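Local coordinates for universal stress protein A-like protein (Arabidopsis thaliana, PDB 2GM3), which binds AMP and belongs to the universal stress protein A family, though its wider cellular role is not established, at residues 25-34 and 159-169. Residues are numbered along the deposited sequence; the frame is centred on the assembly and turned at random.
Sequences ISCKRAFEWT and MTIKRNADETP. With AMP (adenosine monophosphate), chain G.
I161, on strand 158-162 at one edge of this chain's parallel sheet, lies over one face of the W33 ring near its rim, its CD1 3.6 Å from W33 CE3. With CG1 set beside its own backbone N (chi1 -58°), I161 also carries CD1 onto A30 CB of helix 25-39. M159, a selenomethionine, packs its CE methyl 3.9 Å from W33 CZ3; its SE lies obliquely to the six-membered ring, 5.2 Å from the centroid, a Met-aromatic contact. P157 of the second subunit packs on W33 and I161, so this apolar layer borders the interface.

Past the strand, charge joins the packing. I25 CD1 meets P169 CG tip to tip at 3.9 Å. R29 grips the E167 carboxylate side-on in a salt bridge: NE gives OE1 a nearly straight 2.7 Å bond on its syn lone pair, while NH2 reaches OE2 at 3.0 Å from outside the carboxylate plane. Bends at chi2 (60°) and chi3 (47°) turn the NE edge to E167; NH1 pairs with E32, and N164 ND2 sits over one guanidinium face. The backbone N of N164 takes the anti lone pair of E167 OE1, and one water links I25 O to E167 OE2. With an alanine at R29, both carboxylates would probably lose their charged mate.

R163 CG packs 3.6 Å from S26 CA; its NH1 reaches D174 O and the D175 carboxylate. S26 OG accepts a 2.7 Å bond from AMP O3' and also pairs with D175. Paired charges and an apolar seam thus tie the edge strand and following loop to helix 25-39, which packs across the sheet of this universal stress protein alpha/beta fold, its first turn at the ribose.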
# COMPACT_ATOMS: atom_id res chain seq x y z
N ILE A 25 -14.06 -7.35 -8.39
CA ILE A 25 -12.85 -7.50 -9.18
C ILE A 25 -11.65 -6.84 -8.50
O ILE A 25 -10.56 -7.40 -8.48
CB ILE A 25 -13.02 -6.94 -10.59
CG1 ILE A 25 -14.24 -7.54 -11.29
CG2 ILE A 25 -11.80 -7.28 -11.41
CD1 ILE A 25 -14.70 -6.70 -12.45
N SER A 26 -11.87 -5.69 -7.88
CA SER A 26 -10.76 -4.94 -7.37
C SER A 26 -10.14 -5.58 -6.11
O SER A 26 -8.91 -5.66 -5.97
CB SER A 26 -11.13 -3.46 -7.17
OG SER A 26 -12.04 -3.31 -6.11
N CYS A 27 -10.98 -6.04 -5.20
CA CYS A 27 -10.44 -6.58 -3.97
C CYS A 27 -9.90 -7.97 -4.24
O CYS A 27 -8.99 -8.40 -3.57
CB CYS A 27 -11.47 -6.59 -2.84
SG CYS A 27 -12.63 -8.00 -2.88
N LYS A 28 -10.41 -8.63 -5.26
CA LYS A 28 -9.92 -9.92 -5.64
C LYS A 28 -8.52 -9.76 -6.22
O LYS A 28 -7.58 -10.50 -5.84
CB LYS A 28 -10.85 -10.55 -6.68
CG LYS A 28 -10.69 -12.06 -6.82
CD LYS A 28 -11.61 -12.67 -7.90
CE LYS A 28 -11.04 -13.98 -8.39
NZ LYS A 28 -12.01 -14.75 -9.24
N ARG A 29 -8.39 -8.82 -7.15
CA ARG A 29 -7.11 -8.50 -7.72
C ARG A 29 -6.14 -8.09 -6.61
O ARG A 29 -5.00 -8.57 -6.57
CB ARG A 29 -7.24 -7.38 -8.77
CG ARG A 29 -5.91 -6.85 -9.24
CD ARG A 29 -5.09 -8.00 -9.88
NE ARG A 29 -5.93 -8.74 -10.80
CZ ARG A 29 -5.92 -10.06 -10.92
NH1 ARG A 29 -5.09 -10.80 -10.19
NH2 ARG A 29 -6.76 -10.62 -11.78
N ALA A 30 -6.62 -7.24 -5.71
CA ALA A 30 -5.83 -6.78 -4.58
C ALA A 30 -5.29 -7.93 -3.72
O ALA A 30 -4.12 -7.96 -3.37
CB ALA A 30 -6.64 -5.85 -3.74
N PHE A 31 -6.18 -8.86 -3.39
CA PHE A 31 -5.82 -10.04 -2.60
C PHE A 31 -4.85 -10.92 -3.37
O PHE A 31 -3.81 -11.27 -2.85
CB PHE A 31 -7.07 -10.84 -2.31
CG PHE A 31 -6.82 -12.12 -1.57
CD1 PHE A 31 -6.77 -12.13 -0.17
CD2 PHE A 31 -6.74 -13.34 -2.27
CE1 PHE A 31 -6.57 -13.32 0.51
CE2 PHE A 31 -6.57 -14.54 -1.59
CZ PHE A 31 -6.49 -14.53 -0.19
N GLU A 32 -5.17 -11.28 -4.59
CA GLU A 32 -4.30 -12.17 -5.35
C GLU A 32 -2.91 -11.58 -5.60
O GLU A 32 -1.92 -12.27 -5.55
CB GLU A 32 -4.92 -12.58 -6.68
CG GLU A 32 -6.24 -13.31 -6.43
CD GLU A 32 -6.81 -14.03 -7.63
OE1 GLU A 32 -6.58 -13.60 -8.79
OE2 GLU A 32 -7.51 -15.04 -7.38
N TRP A 33 -2.86 -10.28 -5.87
CA TRP A 33 -1.62 -9.61 -6.09
C TRP A 33 -0.77 -9.66 -4.83
O TRP A 33 0.43 -9.93 -4.92
CB TRP A 33 -1.89 -8.16 -6.46
CG TRP A 33 -0.69 -7.40 -6.85
CD1 TRP A 33 -0.21 -7.23 -8.12
CD2 TRP A 33 0.19 -6.68 -5.99
NE1 TRP A 33 0.90 -6.46 -8.09
CE2 TRP A 33 1.18 -6.10 -6.80
CE3 TRP A 33 0.24 -6.48 -4.60
CZ2 TRP A 33 2.22 -5.34 -6.28
CZ3 TRP A 33 1.28 -5.71 -4.08
CH2 TRP A 33 2.25 -5.14 -4.93
N THR A 34 -1.38 -9.38 -3.68
CA THR A 34 -0.68 -9.44 -2.42
C THR A 34 -0.09 -10.81 -2.17
O THR A 34 1.04 -10.88 -1.73
CB THR A 34 -1.57 -9.02 -1.21
OG1 THR A 34 -2.10 -7.71 -1.46
CG2 THR A 34 -0.75 -8.96 0.06
N MSE A 159 -1.79 -0.10 1.04
CA MSE A 159 -1.39 -0.56 -0.25
C MSE A 159 -2.66 -0.48 -1.07
O MSE A 159 -3.65 -1.15 -0.73
CB MSE A 159 -0.97 -2.02 -0.14
CG MSE A 159 -0.67 -2.66 -1.48
SE MSE A 159 0.99 -1.93 -2.19
CE MSE A 159 2.11 -3.06 -1.30
N THR A 160 -2.65 0.33 -2.12
CA THR A 160 -3.79 0.41 -3.03
C THR A 160 -3.40 -0.27 -4.33
O THR A 160 -2.41 0.12 -4.96
CB THR A 160 -4.25 1.86 -3.35
OG1 THR A 160 -3.14 2.61 -3.81
CG2 THR A 160 -4.72 2.56 -2.15
N ILE A 161 -4.19 -1.28 -4.72
CA ILE A 161 -3.97 -2.05 -5.93
C ILE A 161 -5.15 -1.86 -6.84
O ILE A 161 -6.27 -2.09 -6.42
CB ILE A 161 -3.79 -3.56 -5.59
CG1 ILE A 161 -2.61 -3.75 -4.62
CG2 ILE A 161 -3.58 -4.41 -6.88
CD1 ILE A 161 -2.81 -4.75 -3.60
N LYS A 162 -4.87 -1.43 -8.07
CA LYS A 162 -5.86 -1.21 -9.10
C LYS A 162 -5.95 -2.44 -9.95
O LYS A 162 -5.05 -3.26 -9.92
CB LYS A 162 -5.50 -0.04 -10.00
CG LYS A 162 -5.66 1.31 -9.33
CD LYS A 162 -4.90 2.39 -10.12
CE LYS A 162 -4.73 3.69 -9.32
NZ LYS A 162 -3.35 4.32 -9.58
N ARG A 163 -7.03 -2.58 -10.71
CA ARG A 163 -7.29 -3.77 -11.50
C ARG A 163 -6.44 -3.75 -12.74
O ARG A 163 -5.99 -2.69 -13.17
CB ARG A 163 -8.78 -3.82 -11.88
CG ARG A 163 -9.69 -4.03 -10.64
CD ARG A 163 -11.13 -3.71 -10.91
NE ARG A 163 -11.25 -2.35 -11.38
CZ ARG A 163 -12.40 -1.72 -11.48
NH1 ARG A 163 -13.52 -2.35 -11.14
NH2 ARG A 163 -12.42 -0.47 -11.94
N ASN A 164 -6.22 -4.92 -13.33
CA ASN A 164 -5.58 -5.00 -14.63
C ASN A 164 -6.49 -4.37 -15.66
O ASN A 164 -7.71 -4.38 -15.51
CB ASN A 164 -5.29 -6.47 -15.01
CG ASN A 164 -4.35 -7.18 -14.01
OD1 ASN A 164 -3.54 -6.53 -13.33
ND2 ASN A 164 -4.47 -8.50 -13.92
N ALA A 165 -5.91 -3.82 -16.71
CA ALA A 165 -6.67 -3.25 -17.80
C ALA A 165 -7.70 -4.24 -18.35
O ALA A 165 -8.83 -3.87 -18.70
CB ALA A 165 -5.74 -2.80 -18.94
N ASP A 166 -7.31 -5.51 -18.42
CA ASP A 166 -8.14 -6.50 -19.13
C ASP A 166 -9.27 -7.05 -18.27
O ASP A 166 -10.07 -7.87 -18.74
CB ASP A 166 -7.29 -7.64 -19.75
CG ASP A 166 -6.64 -8.54 -18.69
OD1 ASP A 166 -5.89 -9.47 -19.07
OD2 ASP A 166 -6.89 -8.31 -17.48
N GLU A 167 -9.36 -6.62 -17.02
CA GLU A 167 -10.46 -7.02 -16.16
C GLU A 167 -11.25 -5.81 -15.65
O GLU A 167 -12.15 -5.95 -14.85
CB GLU A 167 -9.96 -7.85 -14.98
CG GLU A 167 -9.13 -7.04 -14.04
CD GLU A 167 -8.54 -7.83 -12.91
OE1 GLU A 167 -7.54 -7.31 -12.35
OE2 GLU A 167 -9.04 -8.94 -12.61
N THR A 168 -10.87 -4.63 -16.12
CA THR A 168 -11.57 -3.40 -15.78
C THR A 168 -12.80 -3.28 -16.68
O THR A 168 -12.67 -3.30 -17.89
CB THR A 168 -10.62 -2.20 -15.95
OG1 THR A 168 -9.50 -2.40 -15.09
CG2 THR A 168 -11.32 -0.89 -15.57
N PRO A 169 -14.01 -3.17 -16.07
CA PRO A 169 -15.23 -3.10 -16.86
C PRO A 169 -15.28 -1.75 -17.57
O PRO A 169 -14.68 -0.78 -17.11
CB PRO A 169 -16.36 -3.20 -15.82
CG PRO A 169 -15.70 -3.60 -14.53
CD PRO A 169 -14.30 -3.10 -14.62
P AMP G . -12.78 2.17 -4.25
O1P AMP G . -14.08 2.32 -3.69
O2P AMP G . -12.77 1.73 -5.67
O3P AMP G . -11.82 3.23 -4.02
O5' AMP G . -12.07 0.94 -3.53
C5' AMP G . -12.59 -0.36 -3.66
C4' AMP G . -11.99 -1.15 -2.53
O4' AMP G . -12.49 -0.70 -1.22
C3' AMP G . -12.34 -2.61 -2.60
O3' AMP G . -11.40 -3.25 -3.51
C2' AMP G . -12.08 -3.04 -1.16
O2' AMP G . -10.68 -3.29 -1.00
C1' AMP G . -12.50 -1.82 -0.35
N9 AMP G . -13.93 -1.95 -0.02
C8 AMP G . -14.99 -1.41 -0.66
N7 AMP G . -16.12 -1.77 -0.04
C5 AMP G . -15.78 -2.51 1.03
C6 AMP G . -16.48 -3.14 2.06
N6 AMP G . -17.80 -3.12 2.15
N1 AMP G . -15.80 -3.82 2.97
C2 AMP G . -14.48 -3.91 2.95
N3 AMP G . -13.77 -3.32 2.00
C4 AMP G . -14.39 -2.61 1.04
O HOH W 1 -9.94 -9.51 -9.95